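PDB 2VSO: eukaryotic initiation factor 4F subunit P150 from Saccharomyces cerevisiae, which helps assemble the translation machinery at the mRNA cap as part of eIF4F, and binds PAB1 to bring the two mRNA ends close together. Local coordinates for residues 79-83 / 128-133; 83-88 / 171-176; 93-97 / 178-183. All coordinates share one frame; numbering follows the deposited sequence.

Contact 1 of 3, residues 79-83 / 128-133; sequences IEQIF and YLVARC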
loop_
_atom_site.group_PDB
_atom_site.type_symbol
_atom_site.label_atom_id
_atom_site.label_comp_id
_atom_site.label_asym_id
_atom_site.label_seq_id
_atom_site.Cartn_x
_atom_site.Cartn_y
_atom_site.Cartn_z
ATOM N N ILE C 79 -14.847 -10.722 -21.738
ATOM C CA ILE C 79 -14.428 -9.316 -21.792
ATOM C C ILE C 79 -15.100 -8.521 -20.676
ATOM O O ILE C 79 -14.473 -7.710 -20.009
ATOM C CB ILE C 79 -14.791 -8.616 -23.131
ATOM C CG1 ILE C 79 -14.084 -9.256 -24.331
ATOM C CG2 ILE C 79 -14.466 -7.148 -23.055
ATOM C CD1 ILE C 79 -12.812 -9.955 -23.986
ATOM N N GLU C 80 -16.390 -8.747 -20.484
ATOM C CA GLU C 80 -17.162 -7.931 -19.563
ATOM C C GLU C 80 -16.681 -8.140 -18.135
ATOM O O GLU C 80 -16.735 -7.233 -17.298
ATOM C CB GLU C 80 -18.631 -8.291 -19.659
ATOM C CG GLU C 80 -19.512 -7.530 -18.692
ATOM C CD GLU C 80 -20.865 -8.188 -18.487
ATOM O OE1 GLU C 80 -21.747 -7.544 -17.885
ATOM O OE2 GLU C 80 -21.039 -9.349 -18.922
ATOM N N GLN C 81 -16.206 -9.348 -17.869
ATOM C CA GLN C 81 -15.732 -9.703 -16.547
ATOM C C GLN C 81 -14.330 -9.169 -16.283
ATOM O O GLN C 81 -13.978 -8.883 -15.139
ATOM C CB GLN C 81 -15.738 -11.216 -16.372
ATOM C CG GLN C 81 -17.062 -11.787 -15.967
ATOM C CD GLN C 81 -16.967 -13.277 -15.706
ATOM O OE1 GLN C 81 -16.309 -13.712 -14.760
ATOM N NE2 GLN C 81 -17.627 -14.069 -16.545
ATOM N N ILE C 82 -13.528 -9.058 -17.338
ATOM C CA ILE C 82 -12.185 -8.517 -17.209
ATOM C C ILE C 82 -12.282 -7.040 -16.887
ATOM O O ILE C 82 -11.495 -6.521 -16.101
ATOM C CB ILE C 82 -11.339 -8.705 -18.480
ATOM C CG1 ILE C 82 -11.088 -10.188 -18.735
ATOM C CG2 ILE C 82 -10.011 -7.983 -18.329
ATOM C CD1 ILE C 82 -10.305 -10.467 -19.992
ATOM N N PHE C 83 -13.260 -6.372 -17.488
ATOM C CA PHE C 83 -13.510 -4.963 -17.187
ATOM C C PHE C 83 -13.991 -4.759 -15.761
ATOM O O PHE C 83 -13.531 -3.854 -15.065
ATOM C CB PHE C 83 -14.511 -4.346 -18.156
ATOM C CG PHE C 83 -13.887 -3.757 -19.380
ATOM C CD1 PHE C 83 -13.946 -2.394 -19.617
ATOM C CD2 PHE C 83 -13.239 -4.563 -20.304
ATOM C CE1 PHE C 83 -13.384 -1.846 -20.762
ATOM C CE2 PHE C 83 -12.660 -4.014 -21.440
ATOM C CZ PHE C 83 -12.729 -2.655 -21.665
ATOM N N TYR C 128 -15.110 -5.642 -29.554
ATOM C CA TYR C 128 -15.662 -5.992 -28.247
ATOM C C TYR C 128 -15.160 -5.060 -27.121
ATOM O O TYR C 128 -15.951 -4.578 -26.299
ATOM C CB TYR C 128 -15.338 -7.441 -27.906
ATOM C CG TYR C 128 -16.289 -8.452 -28.476
ATOM C CD1 TYR C 128 -16.806 -8.309 -29.760
ATOM C CD2 TYR C 128 -16.666 -9.560 -27.741
ATOM C CE1 TYR C 128 -17.685 -9.243 -30.289
ATOM C CE2 TYR C 128 -17.541 -10.502 -28.261
ATOM C CZ TYR C 128 -18.046 -10.336 -29.535
ATOM O OH TYR C 128 -18.914 -11.269 -30.054
ATOM N N LEU C 129 -13.851 -4.806 -27.085
ATOM C CA LEU C 129 -13.282 -3.913 -26.074
ATOM C C LEU C 129 -13.946 -2.534 -26.102
ATOM O O LEU C 129 -14.413 -2.036 -25.078
ATOM C CB LEU C 129 -11.766 -3.762 -26.255
ATOM C CG LEU C 129 -10.908 -5.016 -26.105
ATOM C CD1 LEU C 129 -9.444 -4.684 -26.316
ATOM C CD2 LEU C 129 -11.120 -5.658 -24.760
ATOM N N VAL C 130 -13.981 -1.917 -27.274
ATOM C CA VAL C 130 -14.619 -0.611 -27.410
ATOM C C VAL C 130 -16.070 -0.637 -26.930
ATOM O O VAL C 130 -16.460 0.161 -26.079
ATOM C CB VAL C 130 -14.585 -0.099 -28.865
ATOM C CG1 VAL C 130 -14.747 1.412 -28.893
ATOM C CG2 VAL C 130 -13.286 -0.508 -29.542
ATOM N N ALA C 131 -16.857 -1.562 -27.472
ATOM C CA ALA C 131 -18.285 -1.667 -27.158
ATOM C C ALA C 131 -18.509 -1.770 -25.663
ATOM O O ALA C 131 -19.483 -1.237 -25.128
ATOM C CB ALA C 131 -18.926 -2.885 -27.880
ATOM N N ARG C 132 -17.599 -2.463 -24.992
ATOM C CA ARG C 132 -17.693 -2.626 -23.550
ATOM C C ARG C 132 -17.232 -1.402 -22.744
ATOM O O ARG C 132 -17.669 -1.239 -21.605
ATOM C CB ARG C 132 -16.956 -3.892 -23.105
ATOM C CG ARG C 132 -16.872 -4.076 -21.617
ATOM C CD ARG C 132 -18.237 -4.136 -21.005
ATOM N NE ARG C 132 -19.006 -5.261 -21.515
ATOM C CZ ARG C 132 -20.314 -5.395 -21.338
ATOM N NH1 ARG C 132 -20.980 -4.467 -20.668
ATOM N NH2 ARG C 132 -20.957 -6.444 -21.834
ATOM N N CYS C 133 -16.377 -0.540 -23.301
ATOM C CA CYS C 133 -15.997 0.667 -22.532
ATOM C C CYS C 133 -17.170 1.611 -22.599
ATOM O O CYS C 133 -17.536 2.235 -21.610
ATOM C CB CYS C 133 -14.745 1.399 -23.059
ATOM S SG CYS C 133 -13.260 0.415 -23.270
#
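Ile79 to Phe83 and Tyr128 to Cys133 are helical segments that meet with their axes 10.2 Å apart and at 53°. They belong to helices 73-88 and 122-139 of the MIF4G domain, the all-helical, HEAT-repeat-like, eIF4A-binding middle domain of eIF4G. Phe83 and Arg132 carry much of the contact. Arg132 CG lies over one face of the Phe83 ring, 3.8 Å from its centroid and 14° off the normal, a CH-pi contact. The Arg132 chain then bends at chi2 and chi3, which brings the guanidinium back over Glu80. Glu80 CG sits above the centre of that group, 3.5 Å from Arg132 CZ. The carboxylate and guanidinium planes are nearly parallel and stacked. Glu80 OE2 is 4.1 Å from Arg132 NH2 but well out of the guanidinium plane, so the charges are near each other without an N-H aimed at the oxygen. Deeper in, Ile79 CG2 and Phe83 CE2 each pack 4.0 Å from Leu129 CD2. Ile79 CG2 points this way because it is anti to its own N, while CG1 turns to Tyr128 CB. Phe179 adds an edge-to-face contact to Phe83. Cys133 SG approaches the ring of Phe83 at its edge, nearest CE1.

Contact 2 of 3, residues 83-88 / 171-176; sequences FLKACD and RRGLGL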
loop_
_atom_site.group_PDB
_atom_site.type_symbol
_atom_site.label_atom_id
_atom_site.label_comp_id
_atom_site.label_asym_id
_atom_site.label_seq_id
_atom_site.Cartn_x
_atom_site.Cartn_y
_atom_site.Cartn_z
ATOM N N PHE C 83 -13.260 -6.372 -17.488
ATOM C CA PHE C 83 -13.510 -4.963 -17.187
ATOM C C PHE C 83 -13.991 -4.759 -15.761
ATOM O O PHE C 83 -13.531 -3.854 -15.065
ATOM C CB PHE C 83 -14.511 -4.346 -18.156
ATOM C CG PHE C 83 -13.887 -3.757 -19.380
ATOM C CD1 PHE C 83 -13.946 -2.394 -19.617
ATOM C CD2 PHE C 83 -13.239 -4.563 -20.304
ATOM C CE1 PHE C 83 -13.384 -1.846 -20.762
ATOM C CE2 PHE C 83 -12.660 -4.014 -21.440
ATOM C CZ PHE C 83 -12.729 -2.655 -21.665
ATOM N N LEU C 84 -14.924 -5.594 -15.322
ATOM C CA LEU C 84 -15.410 -5.496 -13.952
ATOM C C LEU C 84 -14.249 -5.690 -12.961
ATOM O O LEU C 84 -14.141 -4.959 -11.979
ATOM C CB LEU C 84 -16.544 -6.498 -13.709
ATOM C CG LEU C 84 -17.806 -6.273 -14.558
ATOM C CD1 LEU C 84 -18.810 -7.387 -14.361
ATOM C CD2 LEU C 84 -18.453 -4.944 -14.255
ATOM N N LYS C 85 -13.378 -6.658 -13.235
ATOM C CA LYS C 85 -12.186 -6.888 -12.426
ATOM C C LYS C 85 -11.247 -5.693 -12.485
ATOM O O LYS C 85 -10.801 -5.201 -11.458
ATOM C CB LYS C 85 -11.426 -8.131 -12.892
ATOM C CG LYS C 85 -11.314 -9.248 -11.844
ATOM C CD LYS C 85 -10.386 -8.844 -10.715
ATOM C CE LYS C 85 -10.719 -9.537 -9.412
ATOM N NZ LYS C 85 -9.968 -10.802 -9.213
ATOM N N ALA C 86 -10.949 -5.233 -13.693
ATOM C CA ALA C 86 -10.000 -4.144 -13.874
ATOM C C ALA C 86 -10.441 -2.874 -13.149
ATOM O O ALA C 86 -9.620 -2.170 -12.565
ATOM C CB ALA C 86 -9.773 -3.872 -15.367
ATOM N N CYS C 87 -11.740 -2.599 -13.198
ATOM C CA CYS C 87 -12.328 -1.402 -12.601
ATOM C C CYS C 87 -12.330 -1.414 -11.068
ATOM O O CYS C 87 -12.414 -0.355 -10.448
ATOM C CB CYS C 87 -13.767 -1.226 -13.113
ATOM S SG CYS C 87 -13.872 -0.880 -14.889
ATOM N N ASP C 88 -12.252 -2.602 -10.461
ATOM C CA ASP C 88 -12.262 -2.731 -8.996
ATOM C C ASP C 88 -10.871 -2.975 -8.403
ATOM O O ASP C 88 -10.680 -2.915 -7.186
ATOM C CB ASP C 88 -13.175 -3.881 -8.563
ATOM C CG ASP C 88 -14.633 -3.579 -8.781
ATOM O OD1 ASP C 88 -15.356 -4.472 -9.266
ATOM O OD2 ASP C 88 -15.059 -2.448 -8.473
ATOM N N ARG C 171 -15.355 5.337 -7.531
ATOM C CA ARG C 171 -14.155 4.531 -7.505
ATOM C C ARG C 171 -14.084 3.695 -8.795
ATOM O O ARG C 171 -13.073 3.704 -9.504
ATOM C CB ARG C 171 -14.134 3.675 -6.236
ATOM C CG ARG C 171 -13.119 2.569 -6.234
ATOM C CD ARG C 171 -13.314 1.647 -5.043
ATOM N NE ARG C 171 -14.421 0.714 -5.243
ATOM C CZ ARG C 171 -14.286 -0.518 -5.728
ATOM N NH1 ARG C 171 -13.088 -0.979 -6.066
ATOM N NH2 ARG C 171 -15.354 -1.292 -5.875
ATOM N N ARG C 172 -15.179 3.016 -9.119
ATOM C CA ARG C 172 -15.220 2.125 -10.279
ATOM C C ARG C 172 -15.161 2.876 -11.602
ATOM O O ARG C 172 -14.514 2.432 -12.541
ATOM C CB ARG C 172 -16.455 1.223 -10.229
ATOM C CG ARG C 172 -16.383 0.171 -9.139
ATOM C CD ARG C 172 -17.659 -0.638 -9.054
ATOM N NE ARG C 172 -17.626 -1.580 -7.940
ATOM C CZ ARG C 172 -18.652 -2.346 -7.586
ATOM N NH1 ARG C 172 -19.793 -2.276 -8.261
ATOM N NH2 ARG C 172 -18.542 -3.179 -6.560
ATOM N N GLY C 173 -15.835 4.014 -11.680
ATOM C CA GLY C 173 -15.713 4.859 -12.853
ATOM C C GLY C 173 -14.270 5.276 -13.090
ATOM O O GLY C 173 -13.743 5.101 -14.188
ATOM N N LEU C 174 -13.633 5.826 -12.055
ATOM C CA LEU C 174 -12.238 6.257 -12.137
ATOM C C LEU C 174 -11.288 5.089 -12.393
ATOM O O LEU C 174 -10.283 5.245 -13.059
ATOM C CB LEU C 174 -11.834 7.033 -10.875
ATOM C CG LEU C 174 -12.531 8.391 -10.878
ATOM C CD1 LEU C 174 -12.010 9.322 -9.799
ATOM C CD2 LEU C 174 -12.367 9.009 -12.269
ATOM N N GLY C 175 -11.605 3.922 -11.848
ATOM C CA GLY C 175 -10.839 2.734 -12.146
ATOM C C GLY C 175 -10.920 2.417 -13.635
ATOM O O GLY C 175 -9.964 1.918 -14.228
ATOM N N LEU C 176 -12.065 2.713 -14.239
ATOM C CA LEU C 176 -12.243 2.482 -15.666
ATOM C C LEU C 176 -11.452 3.450 -16.541
ATOM O O LEU C 176 -10.780 3.015 -17.473
ATOM C CB LEU C 176 -13.717 2.507 -16.048
ATOM C CG LEU C 176 -13.966 2.709 -17.537
ATOM C CD1 LEU C 176 -13.901 1.378 -18.298
ATOM C CD2 LEU C 176 -15.301 3.399 -17.719
#
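Asp88 meets Arg171 and Arg172 in a salt-bridge network between two helices that cross at 105°. Most of the polar work falls on one oxygen. Asp88 OD2 accepts from Arg172 NE at 2.8 Å and from Arg171 NH2 at 2.9 Å. Both bonds are bent, with N-H...O angles of 116° and 117°, so each is weak as a hydrogen bond, although the charges are in close contact. The two donors, Arg171 NH2 and Arg172 NE, are 3.1 Å apart and not bonded to each other. The Asp88 carboxylate is roughly parallel to the plane of the Arg171 guanidinium, but strongly tilted to that of Arg172, and its OD1 lies over a face of Arg172. Arg171 NH1 also reaches the backbone, with a weak bond of 3.3 Å to Asp88 O. The bend at chi3 of Arg171 turns its guanidinium back to Asp88, while Arg172 is extended from CG to NE. Below the charged layer, helices 73-88 and 163-185 of the MIF4G domain come close, with axes 7.9 Å apart. Gly175 has no side chain to hold them off, and its CA is 4.4 Å from Cys87 CA. Cys87 O points into this crossing and meets Gly175 CA at 3.9 Å. Within the helices, Gly175 N is satisfied by Arg171 O and Asp88 N by Lys85 O. Ala86 O takes a weak bond from Ser93 OG. On the apolar side Cys87 SG packs 3.6 Å from Leu176 CB, and Leu176 CD1 meets the edge of the Phe83 ring.

Contact 3 of 3, residues 93-97 / 178-183; sequences SSMYA and RFIGFL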
loop_
_atom_site.group_PDB
_atom_site.type_symbol
_atom_site.label_atom_id
_atom_site.label_comp_id
_atom_site.label_asym_id
_atom_site.label_seq_id
_atom_site.Cartn_x
_atom_site.Cartn_y
_atom_site.Cartn_z
ATOM N N SER C 93 -4.832 -2.806 -13.112
ATOM C CA SER C 93 -5.378 -2.369 -14.401
ATOM C C SER C 93 -4.505 -2.699 -15.615
ATOM O O SER C 93 -5.034 -2.994 -16.689
ATOM C CB SER C 93 -5.677 -0.862 -14.411
ATOM O OG SER C 93 -7.061 -0.569 -14.259
ATOM N N SER C 94 -3.185 -2.656 -15.455
ATOM C CA SER C 94 -2.275 -2.680 -16.603
ATOM C C SER C 94 -1.922 -4.107 -16.980
ATOM O O SER C 94 -1.608 -4.413 -18.133
ATOM C CB SER C 94 -1.001 -1.878 -16.308
ATOM O OG SER C 94 -0.133 -2.629 -15.483
ATOM N N MET C 95 -1.978 -4.969 -15.982
ATOM C CA MET C 95 -1.817 -6.409 -16.150
ATOM C C MET C 95 -3.088 -6.991 -16.785
ATOM O O MET C 95 -3.027 -7.867 -17.642
ATOM C CB MET C 95 -1.559 -7.042 -14.783
ATOM C CG MET C 95 -1.380 -8.529 -14.777
ATOM S SD MET C 95 -1.408 -9.057 -13.052
ATOM C CE MET C 95 0.027 -8.193 -12.438
ATOM N N TYR C 96 -4.242 -6.486 -16.367
ATOM C CA TYR C 96 -5.501 -6.869 -16.981
ATOM C C TYR C 96 -5.541 -6.354 -18.404
ATOM O O TYR C 96 -6.048 -7.019 -19.307
ATOM C CB TYR C 96 -6.666 -6.293 -16.196
ATOM C CG TYR C 96 -6.855 -6.934 -14.855
ATOM C CD1 TYR C 96 -6.998 -8.303 -14.740
ATOM C CD2 TYR C 96 -6.880 -6.174 -13.697
ATOM C CE1 TYR C 96 -7.169 -8.899 -13.503
ATOM C CE2 TYR C 96 -7.063 -6.759 -12.465
ATOM C CZ TYR C 96 -7.208 -8.118 -12.375
ATOM O OH TYR C 96 -7.380 -8.704 -11.144
ATOM N N ALA C 97 -4.993 -5.158 -18.590
ATOM C CA ALA C 97 -4.906 -4.555 -19.902
ATOM C C ALA C 97 -4.019 -5.412 -20.807
ATOM O O ALA C 97 -4.236 -5.476 -22.010
ATOM C CB ALA C 97 -4.394 -3.128 -19.792
ATOM N N ARG C 178 -8.908 4.752 -15.873
ATOM C CA ARG C 178 -7.554 4.291 -15.698
ATOM C C ARG C 178 -7.271 3.131 -16.620
ATOM O O ARG C 178 -6.214 3.065 -17.249
ATOM C CB ARG C 178 -7.336 3.863 -14.252
ATOM C CG ARG C 178 -6.116 3.023 -14.095
ATOM C CD ARG C 178 -5.628 2.970 -12.680
ATOM N NE ARG C 178 -4.208 2.692 -12.769
ATOM C CZ ARG C 178 -3.350 2.782 -11.769
ATOM N NH1 ARG C 178 -3.769 3.136 -10.564
ATOM N NH2 ARG C 178 -2.074 2.509 -11.985
ATOM N N PHE C 179 -8.235 2.221 -16.684
ATOM C CA PHE C 179 -8.140 1.019 -17.490
ATOM C C PHE C 179 -8.174 1.337 -18.980
ATOM O O PHE C 179 -7.441 0.738 -19.765
ATOM C CB PHE C 179 -9.261 0.068 -17.107
ATOM C CG PHE C 179 -9.200 -1.245 -17.806
ATOM C CD1 PHE C 179 -8.087 -2.048 -17.706
ATOM C CD2 PHE C 179 -10.273 -1.687 -18.561
ATOM C CE1 PHE C 179 -8.035 -3.270 -18.347
ATOM C CE2 PHE C 179 -10.225 -2.908 -19.202
ATOM C CZ PHE C 179 -9.103 -3.701 -19.091
ATOM N N ILE C 180 -9.017 2.291 -19.354
ATOM C CA ILE C 180 -9.004 2.828 -20.700
ATOM C C ILE C 180 -7.586 3.234 -21.074
ATOM O O ILE C 180 -7.120 2.939 -22.185
ATOM C CB ILE C 180 -9.871 4.094 -20.827
ATOM C CG1 ILE C 180 -11.333 3.817 -20.484
ATOM C CG2 ILE C 180 -9.719 4.697 -22.207
ATOM C CD1 ILE C 180 -11.946 2.697 -21.237
ATOM N N GLY C 181 -6.918 3.933 -20.145
ATOM C CA GLY C 181 -5.606 4.509 -20.391
ATOM C C GLY C 181 -4.555 3.451 -20.670
ATOM O O GLY C 181 -3.633 3.661 -21.441
ATOM N N PHE C 182 -4.708 2.303 -20.029
ATOM C CA PHE C 182 -3.839 1.157 -20.259
ATOM C C PHE C 182 -4.173 0.336 -21.513
ATOM O O PHE C 182 -3.318 -0.354 -22.048
ATOM C CB PHE C 182 -3.826 0.261 -19.024
ATOM C CG PHE C 182 -3.004 0.812 -17.888
ATOM C CD1 PHE C 182 -3.488 0.801 -16.589
ATOM C CD2 PHE C 182 -1.742 1.346 -18.123
ATOM C CE1 PHE C 182 -2.729 1.310 -15.543
ATOM C CE2 PHE C 182 -0.965 1.856 -17.076
ATOM C CZ PHE C 182 -1.458 1.841 -15.786
ATOM N N LEU C 183 -5.412 0.414 -21.978
ATOM C CA LEU C 183 -5.804 -0.242 -23.213
ATOM C C LEU C 183 -5.367 0.608 -24.397
ATOM O O LEU C 183 -4.838 0.111 -25.381
ATOM C CB LEU C 183 -7.322 -0.416 -23.243
ATOM C CG LEU C 183 -7.936 -1.240 -22.118
ATOM C CD1 LEU C 183 -9.440 -1.106 -22.114
ATOM C CD2 LEU C 183 -7.509 -2.689 -22.211
#
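Phe182 leans on Ser93, Ser94 and Ala97, and its side chain can be followed outward. Its CB packs 3.5 Å from Ala97 CB. Rotation about the CA-CB bond (chi1 -75°) sets CG anti to the carbonyl carbon, and this carries the ring beneath the Ser94 side chain. Ser94 CB sits over the ring centre, 3.5 Å from the centroid and only 3° off the normal. This is a CH-pi contact, and it is nearly even. CG, CD2, CE1, CE2 and CZ all have Ser94 CB as their nearest partner in segment 93-97. CD1 is the exception: Ser93 CB meets it at 3.5 Å, at the ring edge and near its plane. Arg178 NH2, from the same helix as Phe182, also lies at the edge of the ring and in its plane. Helices 93-106 and 163-185 of the MIF4G domain pack here at 44°, their axes 8.7 Å apart, in an all-helical, HEAT-like fold. No hydrogen bond links the two segments. Phe179 puts its ring edge against the first turn of helix 93-106. Phe179 CD1 is 3.4 Å from Ser93 O and CE1 is 3.6 Å from Ala97 N, the acceptor and donor of a helical backbone hydrogen bond. Leu183 CG covers one face of the Phe179 ring, and Leu183 CD2 reaches Ala97 CB at 4.0 Å. Ser93 OG rests near Phe179 CB and Arg178 CG. Of the Tyr96 side chain, CB is the part that meets Phe179, at CE1. Its ring leads away, and Tyr96 OH is hydrogen-bonded to Glu89.

The three contacts are interior packing of the eIF4A-binding domain, with centres 11 Å apart (contacts 1 and 2, and 1 and 3) and 10 Å apart (2 and 3). No catalytic site or ligand is part of them. Contacts 1 and 2 share Phe83, and contacts 2 and 3 share helix 163-185. The Phe83 and Phe179 rings meet edge-to-face, with Phe83 CE2 3.5 Å from Phe179 CE2, and so join all three. Phe83 CZ packs 3.7 Å from Leu183 CD1, and Cys133 SG 3.3 Å from Ile180 CD1, which ties contact 1 to contact 3. Ala86 packs on Phe179 between contacts 2 and 3. The other protein chain comes near Lys85 and Tyr96.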